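Long-range contacts in diacylglycerol lipase (Aspergillus oryzae, PDB 5XK2), which probably hydrolyses the ester bonds of mono- and diacylglycerols, releasing fatty acids, as a class 3 lipase with an alpha/beta-hydrolase fold: residues T28-Y34 / A87-Y92; C44-N48 / I273-C278; T102-T106 / T215-V219; F120-W124 / L161-L166. One frame throughout, in Å; residues are numbered along the deposited sequence.

Contact 1: residues T28-Y34 / A87-Y92; sequences TYCPNNY and AFRGSY
Arg89 closes strand 83-89 of the alpha/beta-hydrolase sheet and runs its aliphatic chain against Thr28 and Tyr29, in the turn between helices 14-27 and 31-34. Apolar packing carries most of the contact. Arg89 CG lies over one face of the Tyr29 ring, a CH-pi contact 4.1 Å from the centroid and displaced toward the rim. Thr28 CG2 presses on Ala87 CB at 3.4 Å, tight for two methyl groups, while Thr28 OG1 faces Arg89 CB. Tyr29 CE1 meets the edge of the Tyr92 ring at CD1, 3.9 Å away, the two side chains crossing at about a right angle.

Among the polar links, one water donates to both Thr28 OG1 and Phe88 O; OG1 is also bonded to Ala25 O. A second water joins Tyr29 OH to Gly90 N, and the same hydroxyl bonds His152 ND1, beside the presumed nucleophile Ser153. Thr28 O is buried by the contact without a polar partner. Arg89 bends at chi2 and chi3 (72°), which folds its guanidinium back so that NE donates to Gly90 O at 2.8 Å, while NH2 bonds Asp70 O. The guanidinium plane stands almost perpendicular to the Tyr34 ring, with NH1 3.4 Å from Tyr34 CZ.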
loop_
_atom_site.group_PDB
_atom_site.type_symbol
_atom_site.label_atom_id
_atom_site.label_comp_id
_atom_site.label_asym_id
_atom_site.label_seq_id
_atom_site.Cartn_x
_atom_site.Cartn_y
_atom_site.Cartn_z
ATOM N N THR A 28 9.840 14.310 8.301
ATOM C CA THR A 28 10.072 12.978 8.873
ATOM C C THR A 28 10.189 11.895 7.821
ATOM O O THR A 28 10.619 10.792 8.131
ATOM C CB THR A 28 8.958 12.527 9.843
ATOM O OG1 THR A 28 7.731 12.326 9.126
ATOM C CG2 THR A 28 8.774 13.553 10.940
ATOM N N TYR A 29 9.792 12.195 6.582
ATOM C CA TYR A 29 9.940 11.219 5.491
ATOM C C TYR A 29 11.334 11.231 4.856
ATOM O O TYR A 29 11.689 10.296 4.143
ATOM C CB TYR A 29 8.910 11.467 4.401
ATOM C CG TYR A 29 7.511 11.088 4.810
ATOM C CD1 TYR A 29 7.076 9.782 4.710
ATOM C CD2 TYR A 29 6.622 12.045 5.285
ATOM C CE1 TYR A 29 5.773 9.424 5.073
ATOM C CE2 TYR A 29 5.319 11.705 5.644
ATOM C CZ TYR A 29 4.904 10.397 5.534
ATOM O OH TYR A 29 3.614 10.071 5.892
ATOM N N CYS A 30 12.112 12.279 5.116
ATOM C CA CYS A 30 13.457 12.413 4.527
ATOM C C CYS A 30 14.451 11.606 5.331
ATOM O O CYS A 30 14.644 11.886 6.509
ATOM C CB CYS A 30 13.902 13.868 4.525
ATOM S SG CYS A 30 12.730 15.051 3.853
ATOM N N PRO A 31 15.108 10.623 4.706
ATOM C CA PRO A 31 16.027 9.783 5.484
ATOM C C PRO A 31 17.112 10.587 6.204
ATOM O O PRO A 31 17.450 10.254 7.341
ATOM C CB PRO A 31 16.628 8.853 4.425
ATOM C CG PRO A 31 15.528 8.761 3.388
ATOM C CD PRO A 31 14.967 10.153 3.316
ATOM N N ASN A 32 17.629 11.645 5.581
ATOM C CA ASN A 32 18.658 12.442 6.243
ATOM C C ASN A 32 18.210 13.008 7.585
ATOM O O ASN A 32 19.031 13.186 8.480
ATOM C CB ASN A 32 19.114 13.595 5.337
ATOM C CG ASN A 32 17.946 14.483 4.908
ATOM O OD1 ASN A 32 17.064 14.038 4.183
ATOM N ND2 ASN A 32 17.940 15.731 5.361
ATOM N N ASN A 33 16.918 13.315 7.729
ATOM C CA ASN A 33 16.454 13.909 8.976
ATOM C C ASN A 33 16.281 12.886 10.076
ATOM O O ASN A 33 16.518 13.199 11.239
ATOM C CB ASN A 33 15.130 14.656 8.765
ATOM C CG ASN A 33 15.290 15.892 7.903
ATOM O OD1 ASN A 33 16.317 16.585 7.966
ATOM N ND2 ASN A 33 14.280 16.174 7.077
ATOM N N TYR A 34 15.885 11.663 9.747
ATOM C CA TYR A 34 15.709 10.728 10.856
ATOM C C TYR A 34 16.938 9.869 11.173
ATOM O O TYR A 34 16.893 9.033 12.080
ATOM C CB TYR A 34 14.467 9.836 10.640
ATOM C CG TYR A 34 14.371 8.987 9.394
ATOM C CD1 TYR A 34 15.146 7.834 9.233
ATOM C CD2 TYR A 34 13.421 9.275 8.426
ATOM C CE1 TYR A 34 15.001 7.028 8.089
ATOM C CE2 TYR A 34 13.285 8.494 7.297
ATOM C CZ TYR A 34 14.060 7.377 7.135
ATOM O OH TYR A 34 13.894 6.607 6.014
ATOM N N ALA A 87 8.538 14.863 16.132
ATOM C CA ALA A 87 7.861 14.524 14.893
ATOM C C ALA A 87 8.044 13.052 14.581
ATOM O O ALA A 87 9.146 12.510 14.737
ATOM C CB ALA A 87 8.398 15.390 13.748
ATOM N N PHE A 88 6.977 12.408 14.117
ATOM C CA PHE A 88 7.000 10.971 13.834
ATOM C C PHE A 88 6.631 10.617 12.405
ATOM O O PHE A 88 5.682 11.168 11.852
ATOM C CB PHE A 88 6.017 10.209 14.721
ATOM C CG PHE A 88 6.252 10.359 16.178
ATOM C CD1 PHE A 88 7.086 9.468 16.866
ATOM C CD2 PHE A 88 5.596 11.350 16.892
ATOM C CE1 PHE A 88 7.265 9.594 18.238
ATOM C CE2 PHE A 88 5.787 11.496 18.268
ATOM C CZ PHE A 88 6.627 10.604 18.943
ATOM N N ARG A 89 7.350 9.631 11.874
ATOM C CA ARG A 89 6.993 8.937 10.648
ATOM C C ARG A 89 6.635 7.516 11.042
ATOM O O ARG A 89 7.407 6.845 11.744
ATOM C CB ARG A 89 8.155 8.919 9.646
ATOM C CG ARG A 89 7.743 8.487 8.250
ATOM C CD ARG A 89 8.822 7.621 7.599
ATOM N NE ARG A 89 8.819 6.310 8.252
ATOM C CZ ARG A 89 9.883 5.536 8.410
ATOM N NH1 ARG A 89 11.071 5.920 7.947
ATOM N NH2 ARG A 89 9.757 4.373 9.037
ATOM N N GLY A 90 5.473 7.050 10.604
ATOM C CA GLY A 90 5.114 5.667 10.848
ATOM C C GLY A 90 5.522 4.809 9.663
ATOM O O GLY A 90 6.294 5.225 8.799
ATOM N N SER A 91 4.994 3.595 9.620
ATOM C CA SER A 91 5.290 2.691 8.531
ATOM C C SER A 91 4.740 3.225 7.208
ATOM O O SER A 91 3.600 3.731 7.137
ATOM C CB SER A 91 4.703 1.309 8.823
ATOM O OG SER A 91 5.070 0.400 7.805
ATOM N N TYR A 92 5.549 3.126 6.162
ATOM C CA TYR A 92 5.122 3.604 4.854
ATOM C C TYR A 92 4.265 2.583 4.128
ATOM O O TYR A 92 3.475 2.943 3.238
ATOM C CB TYR A 92 6.325 3.965 3.986
ATOM C CG TYR A 92 5.954 4.801 2.785
ATOM C CD1 TYR A 92 5.643 6.154 2.928
ATOM C CD2 TYR A 92 5.923 4.249 1.512
ATOM C CE1 TYR A 92 5.302 6.929 1.829
ATOM C CE2 TYR A 92 5.585 5.014 0.414
ATOM C CZ TYR A 92 5.277 6.353 0.577
ATOM O OH TYR A 92 4.943 7.117 -0.518
HETATM O O HOH W 1 4.872 11.842 9.356
HETATM O O HOH W 2 3.988 8.409 8.552
#

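Contact 2: residues C44-N48 / I273-C278; sequences CSVGN and IHADAC
Two type I beta turns, Cys44-Gly47 and His274-Ala277, meet beside two disulfides: Cys44-Cys49, local to the first turn, and Cys30-Cys278, which ties the N-terminal region to the C-terminal tail. Asn48 makes the polar link. Its amide N, ND2, donates to His274 O at 3.0 Å; the acceptor lies in the amide plane and the N-H points at it at 156°. With CG placed between the backbone N and the carbonyl carbon (chi1 60°), the amide reaches across to the second turn. ND2 also donates to a water, which donates a hydrogen bond to Ala275 O at 2.7 Å and accepts one from Cys278 N, so that one water links three groups of the two segments. Beside it, Ala277 CB sits 3.7 Å from Asn48 ND2 and lies over the rim of the His274 ring.

The apolar part is Val46, whose CG2 rests 3.6 Å from Cys278 CA and reaches Ala277 CB, while its CG1 touches Ala277 O. Cys278 SG lies 4.0 Å from Cys44 CB, bringing the two disulfides close together. Ile273 CD1 packs against Asn48 O at 3.6 Å. Helix 14-27 lies alongside, with Ala26 touching both Asn48 and Ile273, Val22 touching Ile273 and Ala27 touching Cys44.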
loop_
_atom_site.group_PDB
_atom_site.type_symbol
_atom_site.label_atom_id
_atom_site.label_comp_id
_atom_site.label_asym_id
_atom_site.label_seq_id
_atom_site.Cartn_x
_atom_site.Cartn_y
_atom_site.Cartn_z
ATOM N N CYS A 44 14.721 19.286 3.510
ATOM C CA CYS A 44 13.971 18.341 2.698
ATOM C C CYS A 44 14.425 18.462 1.254
ATOM O O CYS A 44 14.202 19.495 0.631
ATOM C CB CYS A 44 12.466 18.605 2.797
ATOM S SG CYS A 44 11.881 18.685 4.564
ATOM N N SER A 45 15.060 17.402 0.762
ATOM C CA SER A 45 15.653 17.371 -0.565
ATOM C C SER A 45 14.667 17.705 -1.652
ATOM O O SER A 45 15.047 18.321 -2.647
ATOM C CB SER A 45 16.248 15.986 -0.839
ATOM O OG SER A 45 17.322 15.742 0.041
ATOM N N VAL A 46 13.411 17.300 -1.462
ATOM C CA VAL A 46 12.381 17.531 -2.487
ATOM C C VAL A 46 11.721 18.916 -2.375
ATOM O O VAL A 46 10.866 19.265 -3.188
ATOM C CB VAL A 46 11.284 16.452 -2.428
ATOM C CG1 VAL A 46 11.908 15.068 -2.601
ATOM C CG2 VAL A 46 10.532 16.541 -1.120
ATOM N N GLY A 47 12.105 19.693 -1.360
ATOM C CA GLY A 47 11.719 21.092 -1.272
ATOM C C GLY A 47 10.368 21.387 -0.656
ATOM O O GLY A 47 9.793 22.440 -0.909
ATOM N N ASN A 48 9.832 20.447 0.115
ATOM C CA ASN A 48 8.513 20.649 0.718
ATOM C C ASN A 48 8.536 21.069 2.183
ATOM O O ASN A 48 7.482 21.023 2.839
ATOM C CB ASN A 48 7.625 19.407 0.532
ATOM C CG ASN A 48 8.197 18.181 1.157
ATOM O OD1 ASN A 48 9.367 18.148 1.551
ATOM N ND2 ASN A 48 7.374 17.134 1.254
ATOM N N ILE A 273 0.142 20.456 1.677
ATOM C CA ILE A 273 1.345 20.301 0.872
ATOM C C ILE A 273 1.378 18.850 0.444
ATOM O O ILE A 273 0.563 18.056 0.915
ATOM C CB ILE A 273 2.652 20.629 1.663
ATOM C CG1 ILE A 273 2.829 19.652 2.827
ATOM C CG2 ILE A 273 2.655 22.076 2.145
ATOM C CD1 ILE A 273 4.210 19.736 3.555
ATOM N N HIS A 274 2.373 18.473 -0.354
ATOM C CA HIS A 274 2.517 17.066 -0.703
ATOM C C HIS A 274 3.318 16.459 0.435
ATOM O O HIS A 274 4.541 16.531 0.461
ATOM C CB HIS A 274 3.246 16.948 -2.053
ATOM C CG HIS A 274 3.281 15.563 -2.613
ATOM N ND1 HIS A 274 3.863 15.272 -3.834
ATOM C CD2 HIS A 274 2.787 14.393 -2.142
ATOM C CE1 HIS A 274 3.749 13.977 -4.073
ATOM N NE2 HIS A 274 3.097 13.422 -3.064
ATOM N N ALA A 275 2.608 15.795 1.351
ATOM C CA ALA A 275 3.157 15.561 2.685
ATOM C C ALA A 275 4.268 14.528 2.717
ATOM O O ALA A 275 5.189 14.626 3.522
ATOM C CB ALA A 275 2.024 15.140 3.643
ATOM N N ASP A 276 4.139 13.497 1.895
ATOM C CA ASP A 276 5.119 12.417 1.883
ATOM C C ASP A 276 6.113 12.479 0.719
ATOM O O ASP A 276 6.746 11.469 0.397
ATOM C CB ASP A 276 4.423 11.065 1.907
ATOM C CG ASP A 276 3.669 10.781 0.630
ATOM O OD1 ASP A 276 3.339 11.740 -0.095
ATOM O OD2 ASP A 276 3.425 9.594 0.342
ATOM N N ALA A 277 6.179 13.606 0.014
ATOM C CA ALA A 277 7.008 13.683 -1.192
ATOM C C ALA A 277 8.482 13.354 -0.964
ATOM O O ALA A 277 9.167 12.934 -1.896
ATOM C CB ALA A 277 6.892 15.055 -1.817
ATOM N N CYS A 278 8.966 13.525 0.262
ATOM C CA CYS A 278 10.394 13.379 0.524
ATOM C C CYS A 278 10.796 11.912 0.661
ATOM O O CYS A 278 11.977 11.607 0.786
ATOM C CB CYS A 278 10.789 14.163 1.776
ATOM S SG CYS A 278 12.514 14.724 1.818
HETATM O O HOH W 3 7.800 14.505 2.781
#

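Contact 3: residues T102-T106 / T215-V219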
loop_
_atom_site.group_PDB
_atom_site.type_symbol
_atom_site.label_atom_id
_atom_site.label_comp_id
_atom_site.label_asym_id
_atom_site.label_seq_id
_atom_site.Cartn_x
_atom_site.Cartn_y
_atom_site.Cartn_z
ATOM N N THR A 102 -6.669 -6.956 11.317
ATOM C CA THR A 102 -6.912 -7.016 12.756
ATOM C C THR A 102 -6.142 -5.889 13.433
ATOM O O THR A 102 -5.011 -5.601 13.055
ATOM C CB THR A 102 -6.499 -8.387 13.358
ATOM O OG1 THR A 102 -6.681 -8.368 14.776
ATOM C CG2 THR A 102 -5.051 -8.707 13.054
ATOM N N PHE A 103 -6.767 -5.238 14.410
ATOM C CA PHE A 103 -6.158 -4.089 15.085
ATOM C C PHE A 103 -6.418 -4.189 16.588
ATOM O O PHE A 103 -7.273 -3.487 17.129
ATOM C CB PHE A 103 -6.726 -2.764 14.547
ATOM C CG PHE A 103 -6.450 -2.518 13.071
ATOM C CD1 PHE A 103 -5.263 -1.932 12.655
ATOM C CD2 PHE A 103 -7.392 -2.858 12.121
ATOM C CE1 PHE A 103 -5.020 -1.701 11.296
ATOM C CE2 PHE A 103 -7.152 -2.633 10.767
ATOM C CZ PHE A 103 -5.969 -2.045 10.365
ATOM N N PRO A 104 -5.699 -5.091 17.270
ATOM C CA PRO A 104 -5.937 -5.293 18.704
ATOM C C PRO A 104 -5.649 -4.060 19.544
ATOM O O PRO A 104 -4.764 -3.262 19.208
ATOM C CB PRO A 104 -4.971 -6.421 19.066
ATOM C CG PRO A 104 -3.925 -6.384 18.010
ATOM C CD PRO A 104 -4.628 -5.958 16.756
ATOM N N GLN A 105 -6.393 -3.947 20.648
ATOM C CA GLN A 105 -6.257 -2.849 21.600
ATOM C C GLN A 105 -5.405 -3.260 22.794
ATOM O O GLN A 105 -5.287 -4.449 23.111
ATOM C CB GLN A 105 -7.625 -2.376 22.088
ATOM C CG GLN A 105 -8.469 -1.807 20.958
ATOM C CD GLN A 105 -9.740 -1.191 21.443
ATOM O OE1 GLN A 105 -10.239 -1.536 22.510
ATOM N NE2 GLN A 105 -10.285 -0.268 20.659
ATOM N N THR A 106 -4.748 -2.277 23.399
ATOM C CA THR A 106 -3.929 -2.519 24.589
ATOM C C THR A 106 -4.217 -1.433 25.627
ATOM O O THR A 106 -4.765 -0.391 25.288
ATOM C CB THR A 106 -2.430 -2.548 24.204
ATOM O OG1 THR A 106 -1.650 -3.104 25.266
ATOM C CG2 THR A 106 -1.917 -1.140 23.864
ATOM N N THR A 215 -16.469 -0.451 14.191
ATOM C CA THR A 215 -16.931 -1.750 14.687
ATOM C C THR A 215 -15.823 -2.520 15.416
ATOM O O THR A 215 -16.083 -3.519 16.089
ATOM C CB THR A 215 -17.488 -2.629 13.533
ATOM O OG1 THR A 215 -16.540 -2.670 12.462
ATOM C CG2 THR A 215 -18.795 -2.059 13.012
ATOM N N MET A 216 -14.586 -2.040 15.296
ATOM C CA MET A 216 -13.464 -2.619 16.022
ATOM C C MET A 216 -13.252 -1.939 17.386
ATOM O O MET A 216 -12.271 -2.217 18.090
ATOM C CB MET A 216 -12.194 -2.530 15.175
ATOM C CG MET A 216 -12.226 -3.405 13.936
ATOM S SD MET A 216 -10.856 -2.965 12.858
ATOM C CE MET A 216 -10.984 -4.225 11.588
ATOM N N GLY A 217 -14.154 -1.028 17.740
ATOM C CA GLY A 217 -14.106 -0.374 19.039
ATOM C C GLY A 217 -13.275 0.894 19.106
ATOM O O GLY A 217 -12.849 1.308 20.184
ATOM N N TYR A 218 -13.032 1.512 17.955
ATOM C CA TYR A 218 -12.260 2.747 17.918
ATOM C C TYR A 218 -13.136 3.931 17.564
ATOM O O TYR A 218 -14.128 3.791 16.837
ATOM C CB TYR A 218 -11.136 2.655 16.890
ATOM C CG TYR A 218 -10.058 1.670 17.253
ATOM C CD1 TYR A 218 -8.963 2.077 17.997
ATOM C CD2 TYR A 218 -10.126 0.348 16.838
ATOM C CE1 TYR A 218 -7.950 1.180 18.332
ATOM C CE2 TYR A 218 -9.115 -0.562 17.162
ATOM C CZ TYR A 218 -8.033 -0.124 17.902
ATOM O OH TYR A 218 -7.021 -0.993 18.225
ATOM N N VAL A 219 -12.776 5.094 18.087
ATOM C CA VAL A 219 -13.412 6.337 17.681
ATOM C C VAL A 219 -12.303 7.353 17.432
ATOM O O VAL A 219 -11.135 7.019 17.569
ATOM C CB VAL A 219 -14.419 6.837 18.735
ATOM C CG1 VAL A 219 -15.514 5.805 18.930
ATOM C CG2 VAL A 219 -13.727 7.100 20.018
HETATM O O HOH W 4 -10.055 -4.290 17.736
#
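Gln105 lays its amide nitrogen over the face of the Tyr218 ring: NE2 stands 3.4 Å above the ring plane, over its centre, with the amide plane turned 89° from that of the ring. The two side chains arrive from opposite directions, and Gln105 CG comes within 3.2 Å of Tyr218 OH. Extended beyond CG, the glutamine holds NE2 over the ring, where it also makes a weak hydrogen bond of 3.0 Å to Gly217 O, bent to 144° at the hydrogen.

Tyr218 OH donates to Phe103 O at 2.7 Å. It approaches from above the carbonyl plane, 51° out of it, and so off the lone pairs. Phe103 O also accepts from a water, which donates in turn to Met216 O at 3.1 Å; two donors thus grip this one carbonyl oxygen. Met216 and Phe103 form an oblique Met-aromatic contact, SD lying 3.5 Å from Phe103 CD2 and the methyl CE at the ring edge. Gly217 has a positive phi, a conformation that suits glycine.

The contact joins the start of the two-stranded hairpin 105-106/116-117 to the loop between strands 198-203 and 224-227. Phe103 stacks edge-to-face on Trp97 of helix 94-98, Tyr218 and Phe103 both touch Glu117 of the partner strand, and Leu263 of the second subunit packs on Phe103 and Met216.

Contact 4: residues F120-W124 / L161-L166; sequences FWTAW and LAAADL
Trp124 lays the face of its indole on Ala162 and turns its N-H edge to Asp165. Ala162 CB lies over the face of the six-membered ring, 3.6 Å from the centroid, a CH-pi contact. With CG of Trp124 anti to the backbone N (chi1 160°), the indole reaches across to the other helix, where NE1 donates to Asp165 OD2 at 2.7 Å. The bond lies in the indole plane, is nearly straight at 163°, and uses the anti lone pair of OD2; the carboxylate itself stands perpendicular to the ring. OD2 also forms a salt bridge with Arg128, which would favour the charged carboxylate at this buried position.

These side chains join helices 118-138 and 154-168 of the alpha/beta-hydrolase fold, the latter following the putative nucleophile elbow. The short helical segments cross at -61°, with axes 10.1 Å apart. Trp121 places one face on Trp124 CD1 and meets Leu161 CB at its edge, CE3 to CB being 3.9 Å; its CH2 lies obliquely 3.7 Å from Asp165 OD2. Leu161 CD1 rests against Trp121 N and Phe120 CB, 3.7 Å from the latter. At the far end of the Trp124 indole, CH2 packs obliquely on Leu166 CG at 3.9 Å.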
loop_
_atom_site.group_PDB
_atom_site.type_symbol
_atom_site.label_atom_id
_atom_site.label_comp_id
_atom_site.label_asym_id
_atom_site.label_seq_id
_atom_site.Cartn_x
_atom_site.Cartn_y
_atom_site.Cartn_z
ATOM N N PHE A 120 0.451 1.212 17.325
ATOM C CA PHE A 120 0.872 2.607 17.467
ATOM C C PHE A 120 1.386 2.880 18.877
ATOM O O PHE A 120 2.354 3.638 19.066
ATOM C CB PHE A 120 -0.282 3.561 17.146
ATOM C CG PHE A 120 -0.779 3.473 15.735
ATOM C CD1 PHE A 120 0.108 3.505 14.660
ATOM C CD2 PHE A 120 -2.135 3.378 15.479
ATOM C CE1 PHE A 120 -0.375 3.426 13.350
ATOM C CE2 PHE A 120 -2.619 3.303 14.186
ATOM C CZ PHE A 120 -1.734 3.318 13.118
ATOM N N TRP A 121 0.750 2.264 19.873
ATOM C CA TRP A 121 1.198 2.469 21.249
ATOM C C TRP A 121 2.593 1.866 21.418
ATOM O O TRP A 121 3.457 2.458 22.051
ATOM C CB TRP A 121 0.221 1.851 22.259
ATOM C CG TRP A 121 0.670 2.078 23.699
ATOM C CD1 TRP A 121 1.127 1.136 24.578
ATOM C CD2 TRP A 121 0.719 3.329 24.393
ATOM N NE1 TRP A 121 1.439 1.731 25.788
ATOM C CE2 TRP A 121 1.197 3.074 25.694
ATOM C CE3 TRP A 121 0.384 4.643 24.044
ATOM C CZ2 TRP A 121 1.364 4.089 26.638
ATOM C CZ3 TRP A 121 0.548 5.648 24.981
ATOM C CH2 TRP A 121 1.031 5.367 26.267
ATOM N N THR A 122 2.797 0.689 20.837
ATOM C CA THR A 122 4.115 0.036 20.868
ATOM C C THR A 122 5.195 0.914 20.221
ATOM O O THR A 122 6.294 1.069 20.777
ATOM C CB THR A 122 4.063 -1.336 20.174
ATOM O OG1 THR A 122 3.156 -2.186 20.894
ATOM C CG2 THR A 122 5.457 -1.980 20.148
ATOM N N ALA A 123 4.864 1.515 19.082
ATOM C CA ALA A 123 5.803 2.384 18.380
ATOM C C ALA A 123 6.251 3.542 19.275
ATOM O O ALA A 123 7.437 3.861 19.343
ATOM C CB ALA A 123 5.180 2.909 17.094
ATOM N N TRP A 124 5.303 4.175 19.961
ATOM C CA TRP A 124 5.625 5.265 20.869
ATOM C C TRP A 124 6.477 4.770 22.030
ATOM O O TRP A 124 7.448 5.411 22.406
ATOM C CB TRP A 124 4.337 5.907 21.390
ATOM C CG TRP A 124 4.462 6.718 22.663
ATOM C CD1 TRP A 124 3.762 6.522 23.824
ATOM C CD2 TRP A 124 5.300 7.865 22.895
ATOM N NE1 TRP A 124 4.114 7.462 24.758
ATOM C CE2 TRP A 124 5.045 8.308 24.213
ATOM C CE3 TRP A 124 6.233 8.566 22.113
ATOM C CZ2 TRP A 124 5.699 9.415 24.778
ATOM C CZ3 TRP A 124 6.867 9.669 22.665
ATOM C CH2 TRP A 124 6.608 10.078 23.986
ATOM N N LEU A 161 -0.971 9.427 20.227
ATOM C CA LEU A 161 -0.776 8.729 21.496
ATOM C C LEU A 161 0.399 9.320 22.278
ATOM O O LEU A 161 0.348 9.400 23.498
ATOM C CB LEU A 161 -0.563 7.239 21.261
ATOM C CG LEU A 161 -1.769 6.497 20.681
ATOM C CD1 LEU A 161 -1.366 5.066 20.347
ATOM C CD2 LEU A 161 -2.956 6.500 21.670
ATOM N N ALA A 162 1.460 9.729 21.584
ATOM C CA ALA A 162 2.583 10.386 22.254
ATOM C C ALA A 162 2.135 11.666 22.954
ATOM O O ALA A 162 2.495 11.908 24.102
ATOM C CB ALA A 162 3.709 10.701 21.255
ATOM N N ALA A 163 1.366 12.501 22.258
ATOM C CA ALA A 163 0.880 13.732 22.867
ATOM C C ALA A 163 0.042 13.430 24.116
ATOM O O ALA A 163 0.194 14.088 25.140
ATOM C CB ALA A 163 0.042 14.553 21.849
ATOM N N ALA A 164 -0.846 12.452 24.005
ATOM C CA ALA A 164 -1.723 12.069 25.116
ATOM C C ALA A 164 -0.887 11.712 26.346
ATOM O O ALA A 164 -1.126 12.194 27.457
ATOM C CB ALA A 164 -2.595 10.903 24.724
ATOM N N ASP A 165 0.110 10.870 26.119
ATOM C CA ASP A 165 0.973 10.381 27.205
ATOM C C ASP A 165 1.811 11.522 27.785
ATOM O O ASP A 165 1.858 11.718 29.013
ATOM C CB ASP A 165 1.851 9.244 26.662
ATOM C CG ASP A 165 2.589 8.473 27.746
ATOM O OD1 ASP A 165 2.177 8.504 28.924
ATOM O OD2 ASP A 165 3.585 7.805 27.395
ATOM N N LEU A 166 2.477 12.283 26.912
ATOM C CA LEU A 166 3.285 13.397 27.367
ATOM C C LEU A 166 2.498 14.369 28.238
ATOM O O LEU A 166 3.006 14.855 29.245
ATOM C CB LEU A 166 3.909 14.128 26.166
ATOM C CG LEU A 166 5.021 13.324 25.495
ATOM C CD1 LEU A 166 5.455 14.024 24.195
ATOM C CD2 LEU A 166 6.250 13.164 26.417
#

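Contacts 1 and 2 are directly joined, their centres 11 Å apart: a disulfide links Cys30 SG to Cys278 SG at 2.1 Å, and Tyr92 OH lies 3.0 Å from Asp276 OD2 in a probable hydrogen bond. Contact 1 also reaches through the sheet to contact 4, Phe88 CZ lying 3.7 Å from Ala162 CB. Contact 3 touches contact 4 where Thr106 CG2 meets Trp121 CD1 at 3.9 Å, but stays about 18 Å from contact 2 between nearest atoms, on the opposite side of the chain's centre. The probable catalytic triad Ser153-His268-Asp206 is touched by Tyr29 of contact 1, and Phe120 of contact 4 lies near it.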